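Local structure of cucumber peeling cupredoxin (Cucumis sativus, 1JER) at residues 38-43 against 76-81; 49-54 against 86-91. The protein holds a single copper ion in a cupredoxin fold and probably serves in electron transfer, as expected for a plant stellacyanin. All coordinates share one frame; numbering follows the deposited sequence.

Contact 1. Residues 38-43 against 76-81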
loop_
_atom_site.group_PDB
_atom_site.type_symbol
_atom_site.label_atom_id
_atom_site.label_comp_id
_atom_site.label_asym_id
_atom_site.label_seq_id
_atom_site.Cartn_x
_atom_site.Cartn_y
_atom_site.Cartn_z
ATOM N N LEU A 38 -1.081 2.909 6.404
ATOM C CA LEU A 38 -0.356 2.516 7.641
ATOM C C LEU A 38 0.919 1.754 7.096
ATOM O O LEU A 38 0.720 0.871 6.295
ATOM C CB LEU A 38 -1.159 1.400 8.328
ATOM C CG LEU A 38 -2.373 1.782 9.131
ATOM C CD1 LEU A 38 -2.891 0.584 9.918
ATOM C CD2 LEU A 38 -2.047 2.958 10.066
ATOM N N GLN A 39 2.051 2.210 7.566
ATOM C CA GLN A 39 3.299 1.537 7.150
ATOM C C GLN A 39 3.835 0.706 8.340
ATOM O O GLN A 39 4.104 1.307 9.388
ATOM C CB GLN A 39 4.354 2.566 6.758
ATOM C CG GLN A 39 5.691 1.879 6.430
ATOM C CD GLN A 39 6.600 2.776 5.628
ATOM O OE1 GLN A 39 6.119 3.672 4.923
ATOM N NE2 GLN A 39 7.899 2.538 5.724
ATOM N N PHE A 40 4.007 -0.582 8.117
ATOM C CA PHE A 40 4.552 -1.462 9.212
ATOM C C PHE A 40 6.015 -1.822 8.776
ATOM O O PHE A 40 6.163 -2.367 7.699
ATOM C CB PHE A 40 3.759 -2.789 9.122
ATOM C CG PHE A 40 2.321 -2.648 9.633
ATOM C CD1 PHE A 40 1.332 -2.213 8.740
ATOM C CD2 PHE A 40 1.970 -2.976 10.911
ATOM C CE1 PHE A 40 0.001 -2.161 9.182
ATOM C CE2 PHE A 40 0.650 -2.892 11.367
ATOM C CZ PHE A 40 -0.323 -2.441 10.475
ATOM N N ASN A 41 6.956 -1.431 9.608
ATOM C CA ASN A 41 8.387 -1.676 9.321
ATOM C C ASN A 41 8.887 -2.729 10.347
ATOM O O ASN A 41 8.689 -2.589 11.550
ATOM C CB ASN A 41 9.183 -0.379 9.647
ATOM C CG ASN A 41 8.884 0.721 8.622
ATOM O OD1 ASN A 41 8.686 0.501 7.467
ATOM N ND2 ASN A 41 8.924 1.965 9.162
ATOM N N PHE A 42 9.507 -3.769 9.794
ATOM C CA PHE A 42 10.028 -4.808 10.752
ATOM C C PHE A 42 11.138 -5.556 9.995
ATOM O O PHE A 42 11.200 -5.510 8.765
ATOM C CB PHE A 42 8.905 -5.744 11.087
ATOM C CG PHE A 42 8.095 -6.290 9.950
ATOM C CD1 PHE A 42 7.003 -5.579 9.444
ATOM C CD2 PHE A 42 8.394 -7.519 9.370
ATOM C CE1 PHE A 42 6.247 -6.105 8.410
ATOM C CE2 PHE A 42 7.655 -8.042 8.339
ATOM C CZ PHE A 42 6.567 -7.328 7.827
ATOM N N PRO A 43 11.952 -6.292 10.735
ATOM C CA PRO A 43 13.013 -7.085 10.029
ATOM C C PRO A 43 12.369 -8.187 9.220
ATOM O O PRO A 43 11.460 -8.905 9.625
ATOM C CB PRO A 43 13.860 -7.609 11.159
ATOM C CG PRO A 43 13.194 -7.324 12.420
ATOM C CD PRO A 43 11.999 -6.428 12.166
ATOM N N VAL A 76 5.375 -3.214 4.920
ATOM C CA VAL A 76 4.019 -3.546 4.432
ATOM C C VAL A 76 3.201 -2.249 4.592
ATOM O O VAL A 76 3.273 -1.657 5.683
ATOM C CB VAL A 76 3.362 -4.604 5.310
ATOM C CG1 VAL A 76 1.849 -4.670 4.982
ATOM C CG2 VAL A 76 4.011 -5.968 4.997
ATOM N N ILE A 77 2.617 -1.788 3.511
ATOM C CA ILE A 77 1.872 -0.465 3.650
ATOM C C ILE A 77 0.423 -0.757 3.309
ATOM O O ILE A 77 0.126 -1.297 2.234
ATOM C CB ILE A 77 2.473 0.574 2.671
ATOM C CG1 ILE A 77 3.906 1.006 3.127
ATOM C CG2 ILE A 77 1.607 1.877 2.768
ATOM C CD1 ILE A 77 4.881 1.143 1.999
ATOM N N GLU A 78 -0.480 -0.523 4.263
ATOM C CA GLU A 78 -1.894 -0.879 4.035
ATOM C C GLU A 78 -2.700 0.421 3.872
ATOM O O GLU A 78 -2.523 1.321 4.660
ATOM C CB GLU A 78 -2.425 -1.589 5.324
ATOM C CG GLU A 78 -1.751 -2.985 5.468
ATOM C CD GLU A 78 -2.430 -4.015 4.587
ATOM O OE1 GLU A 78 -3.608 -3.810 4.213
ATOM O OE2 GLU A 78 -1.811 -5.072 4.304
ATOM N N ARG A 79 -3.553 0.441 2.858
ATOM C CA ARG A 79 -4.382 1.620 2.622
ATOM C C ARG A 79 -5.643 1.534 3.476
ATOM O O ARG A 79 -6.246 0.480 3.603
ATOM C CB ARG A 79 -4.805 1.763 1.137
ATOM C CG ARG A 79 -5.155 3.245 0.839
ATOM C CD ARG A 79 -5.330 3.527 -0.648
ATOM N NE ARG A 79 -4.666 4.808 -1.025
ATOM C CZ ARG A 79 -5.298 5.966 -1.085
ATOM N NH1 ARG A 79 -6.606 5.989 -1.348
ATOM N NH2 ARG A 79 -4.655 7.133 -0.907
ATOM N N LEU A 80 -6.038 2.692 4.021
ATOM C CA LEU A 80 -7.295 2.656 4.840
ATOM C C LEU A 80 -8.415 3.205 3.911
ATOM O O LEU A 80 -8.519 4.391 3.700
ATOM C CB LEU A 80 -7.071 3.571 6.045
ATOM C CG LEU A 80 -5.869 3.138 6.930
ATOM C CD1 LEU A 80 -5.648 4.092 8.077
ATOM C CD2 LEU A 80 -6.057 1.725 7.427
ATOM N N ASP A 81 -9.142 2.261 3.371
ATOM C CA ASP A 81 -10.140 2.409 2.353
ATOM C C ASP A 81 -11.568 2.540 2.887
ATOM O O ASP A 81 -12.435 2.917 2.077
ATOM C CB ASP A 81 -10.224 0.967 1.609
ATOM C CG ASP A 81 -9.017 0.874 0.702
ATOM O OD1 ASP A 81 -8.642 1.940 0.149
ATOM O OD2 ASP A 81 -8.448 -0.233 0.596
#

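Contact 2. Residues 49-54 against 86-91. With CU (copper (II) ion), chain B.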
loop_
_atom_site.group_PDB
_atom_site.type_symbol
_atom_site.label_atom_id
_atom_site.label_comp_id
_atom_site.label_asym_id
_atom_site.label_seq_id
_atom_site.Cartn_x
_atom_site.Cartn_y
_atom_site.Cartn_z
ATOM N N VAL A 49 1.976 -9.070 8.724
ATOM C CA VAL A 49 0.844 -8.187 9.006
ATOM C C VAL A 49 -0.403 -8.802 8.352
ATOM O O VAL A 49 -0.395 -9.058 7.163
ATOM C CB VAL A 49 1.045 -6.797 8.353
ATOM C CG1 VAL A 49 -0.200 -5.948 8.762
ATOM C CG2 VAL A 49 2.300 -6.135 8.921
ATOM N N HIS A 50 -1.413 -9.034 9.192
ATOM C CA HIS A 50 -2.655 -9.617 8.684
ATOM C C HIS A 50 -3.834 -8.842 9.216
ATOM O O HIS A 50 -3.924 -8.492 10.385
ATOM C CB HIS A 50 -2.723 -11.087 9.190
ATOM C CG HIS A 50 -3.998 -11.790 8.903
ATOM N ND1 HIS A 50 -4.430 -12.121 7.645
ATOM C CD2 HIS A 50 -4.952 -12.277 9.754
ATOM C CE1 HIS A 50 -5.598 -12.739 7.706
ATOM N NE2 HIS A 50 -5.935 -12.846 8.975
ATOM N N GLU A 51 -4.782 -8.500 8.322
ATOM C CA GLU A 51 -5.960 -7.777 8.829
ATOM C C GLU A 51 -7.024 -8.754 9.257
ATOM O O GLU A 51 -7.213 -9.805 8.605
ATOM C CB GLU A 51 -6.464 -6.856 7.690
ATOM C CG GLU A 51 -7.697 -6.080 8.189
ATOM C CD GLU A 51 -8.236 -5.124 7.139
ATOM O OE1 GLU A 51 -7.757 -5.080 6.005
ATOM O OE2 GLU A 51 -9.186 -4.384 7.484
ATOM N N MET A 52 -7.696 -8.600 10.377
ATOM C CA MET A 52 -8.738 -9.529 10.801
ATOM C C MET A 52 -10.132 -8.860 10.540
ATOM O O MET A 52 -10.233 -7.649 10.611
ATOM C CB MET A 52 -8.714 -9.713 12.311
ATOM C CG MET A 52 -7.361 -9.704 12.964
ATOM S SD MET A 52 -7.019 -11.362 13.631
ATOM C CE MET A 52 -6.691 -12.201 12.075
ATOM N N GLU A 53 -11.119 -9.715 10.389
ATOM C CA GLU A 53 -12.480 -9.280 10.116
ATOM C C GLU A 53 -13.222 -8.756 11.334
ATOM O O GLU A 53 -13.914 -7.729 11.243
ATOM C CB GLU A 53 -13.263 -10.449 9.505
ATOM C CG GLU A 53 -12.489 -11.710 9.268
ATOM C CD GLU A 53 -11.622 -12.236 10.369
ATOM O OE1 GLU A 53 -12.101 -12.890 11.319
ATOM O OE2 GLU A 53 -10.371 -12.091 10.262
ATOM N N THR A 54 -13.184 -9.482 12.437
ATOM C CA THR A 54 -13.991 -9.232 13.613
ATOM C C THR A 54 -13.156 -8.985 14.850
ATOM O O THR A 54 -12.042 -9.505 14.945
ATOM C CB THR A 54 -14.864 -10.498 13.964
ATOM O OG1 THR A 54 -15.528 -10.937 12.773
ATOM C CG2 THR A 54 -13.901 -11.616 14.386
ATOM N N HIS A 86 -10.650 -1.158 12.269
ATOM C CA HIS A 86 -9.790 -2.080 11.499
ATOM C C HIS A 86 -8.854 -2.751 12.527
ATOM O O HIS A 86 -8.462 -2.140 13.505
ATOM C CB HIS A 86 -9.008 -1.377 10.437
ATOM C CG HIS A 86 -9.830 -0.908 9.270
ATOM N ND1 HIS A 86 -10.636 0.199 9.344
ATOM C CD2 HIS A 86 -9.978 -1.397 8.025
ATOM C CE1 HIS A 86 -11.248 0.375 8.183
ATOM N NE2 HIS A 86 -10.867 -0.567 7.365
ATOM N N TYR A 87 -8.567 -4.014 12.264
ATOM C CA TYR A 87 -7.789 -4.800 13.254
ATOM C C TYR A 87 -6.621 -5.460 12.505
ATOM O O TYR A 87 -6.843 -6.175 11.519
ATOM C CB TYR A 87 -8.750 -5.987 13.655
ATOM C CG TYR A 87 -9.976 -5.435 14.373
ATOM C CD1 TYR A 87 -9.848 -4.833 15.607
ATOM C CD2 TYR A 87 -11.217 -5.483 13.761
ATOM C CE1 TYR A 87 -10.960 -4.308 16.267
ATOM C CE2 TYR A 87 -12.337 -4.971 14.415
ATOM C CZ TYR A 87 -12.185 -4.399 15.651
ATOM O OH TYR A 87 -13.298 -3.870 16.295
ATOM N N PHE A 88 -5.415 -5.276 13.005
ATOM C CA PHE A 88 -4.261 -5.920 12.288
ATOM C C PHE A 88 -3.456 -6.681 13.357
ATOM O O PHE A 88 -3.294 -6.199 14.479
ATOM C CB PHE A 88 -3.357 -4.819 11.743
ATOM C CG PHE A 88 -4.030 -3.943 10.697
ATOM C CD1 PHE A 88 -4.030 -4.317 9.376
ATOM C CD2 PHE A 88 -4.663 -2.758 11.121
ATOM C CE1 PHE A 88 -4.683 -3.545 8.416
ATOM C CE2 PHE A 88 -5.326 -2.016 10.155
ATOM C CZ PHE A 88 -5.302 -2.381 8.837
ATOM N N VAL A 89 -2.894 -7.819 12.941
ATOM C CA VAL A 89 -2.095 -8.553 13.946
ATOM C C VAL A 89 -0.878 -9.151 13.211
ATOM O O VAL A 89 -0.832 -9.183 12.001
ATOM C CB VAL A 89 -2.900 -9.754 14.495
ATOM C CG1 VAL A 89 -4.156 -9.259 15.220
ATOM C CG2 VAL A 89 -3.323 -10.667 13.347
ATOM N N CYS A 90 0.029 -9.645 14.035
ATOM C CA CYS A 90 1.125 -10.472 13.511
ATOM C C CYS A 90 0.746 -11.930 13.889
ATOM O O CYS A 90 0.348 -12.158 15.040
ATOM C CB CYS A 90 2.421 -10.127 14.313
ATOM S SG CYS A 90 3.747 -11.273 13.731
ATOM N N THR A 91 0.772 -12.824 12.919
ATOM C CA THR A 91 0.294 -14.191 13.168
ATOM C C THR A 91 1.439 -15.132 13.488
ATOM O O THR A 91 1.255 -16.337 13.599
ATOM C CB THR A 91 -0.513 -14.749 11.993
ATOM O OG1 THR A 91 0.294 -14.886 10.840
ATOM C CG2 THR A 91 -1.671 -13.819 11.621
HETATM CU CU CU B . 5.470 -10.824 14.987
HETATM O O HOH W 1 -10.363 -5.164 10.020
#

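Contact 1. Residues 38-43 against 76-81
Gln39 and Ile77 run side by side on one face of an antiparallel strand pair, pointing the same way. A chi1 of 176° sets Gln39 CG anti to the backbone N, and the extended chain beyond it keeps the amide beside Ile77: Gln39 CG is 3.9 Å from Ile77 CG1, and OE1 touches the same methylene. Gln39 NE2 then donates to Asn41 OD1 at 2.8 Å, nearly straight and on a carbonyl lone pair, with the acceptor in the plane of the Gln39 amide; this bond holds the amide in its rotation. An alanine here would probably take from Ile77 CG1 its contacts with CG, CD and OE1 and leave Asn41 OD1 without its amide donor. On the other face lie Leu38, Phe40, Val76 and Glu78. Leu80, past Glu78, crosses Leu38 at about a right angle, its CD2 4.1 Å from Leu38 CG. Val76 CG2 comes to the edge of the Phe42 ring, 4.0 Å from CZ, and the Phe40 ring turns its edge to Val76 O. Four backbone bonds set this register: Leu38 and Glu78 exchange a pair, and so do Phe40 and Val76, Phe40 N reaching Val76 O at 2.8 Å in an almost linear bond. Outside the pair, Trp14 meets the Phe40 ring edge-to-face, and strand 101-107 packs on Leu38 and Leu80. Arg79 forms a salt bridge with Glu71 of the second subunit. The chemistry thus divides by face: the Gln39 amide, bonded to Asn41, lies beside Ile77 on one, while on the other apolar Leu38, Phe40 and Val76 face the sandwich interior and Glu78 turns its carboxylate away.

Contact 2. Residues 49-54 against 86-91
Glu51 OE2 meets the edge of the His86 ring, near its plane, 3.1 Å from CD2, with carboxylate and ring planes 37° apart. The extended Glu51 chain (CG anti to the backbone N, chi1 -180°) also passes Phe88 obliquely, its CB 3.8 Å from Phe88 CE1. Val49 CG1 approaches the same Phe88 ring, at CD1. The Tyr87 ring has Met52 O in its plane at the edge, 3.9 Å from CD2. Thr91 CG2 packs 3.8 Å from His50 CB. Met52 crosses Val89 at about a right angle; the bend at chi2 brings SD to 3.8 Å from Val89 CG2, and that at chi3 turns CE to the same methyl. His50 and Val89 form a hydrogen-bonded antiparallel pair, Val89 N reaching His50 O at 2.8 Å, and Met52 N donates to Tyr87 O. Beyond that last bond a water links the strands: it accepts from Tyr87 N and lies within hydrogen-bonding distance of Glu51 OE2 and Met52 O. His86 ND1 is hydrogen-bonded to Gly84 O and Thr91 OG1 to Asn48 OD1, which steady the two groups from outside the segments. At the end of strand 84-89, Cys90 turns SG to the copper(II) ion at 2.2 Å; His47, His95 and Gln100 complete the site, the glutamine ligand being the hallmark of stellacyanins. Strand 50-52 is an outermost strand of its sheet, and strand 84-89 lies between it and strand 101-107. Helix 55-60 covers the side bearing Tyr87 and Val89, with Phe58 against both, whereas Phe88 and Val49 face strand 37-40.

How the contacts relate
Contacts 1 and 2 belong to the two sheets of the cupredoxin sandwich, and their centres lie about 12 Å apart. The sheets meet through side chains of both: Phe40 CG is 3.6 Å from Val49 CG2, and Leu38 CD1 is likewise 3.6 Å from Phe88 CE2. The chain alternates between them, strand 37-40 leading to 50-52 and strand 76-79 to 84-89, which ties the sheets together by connection as well as by packing. Both approach the copper site. Contact 2 supplies Cys90 directly, while the Phe42 side chain of contact 1 lies about 4 Å from that of His47 and about 7 Å from the copper ion.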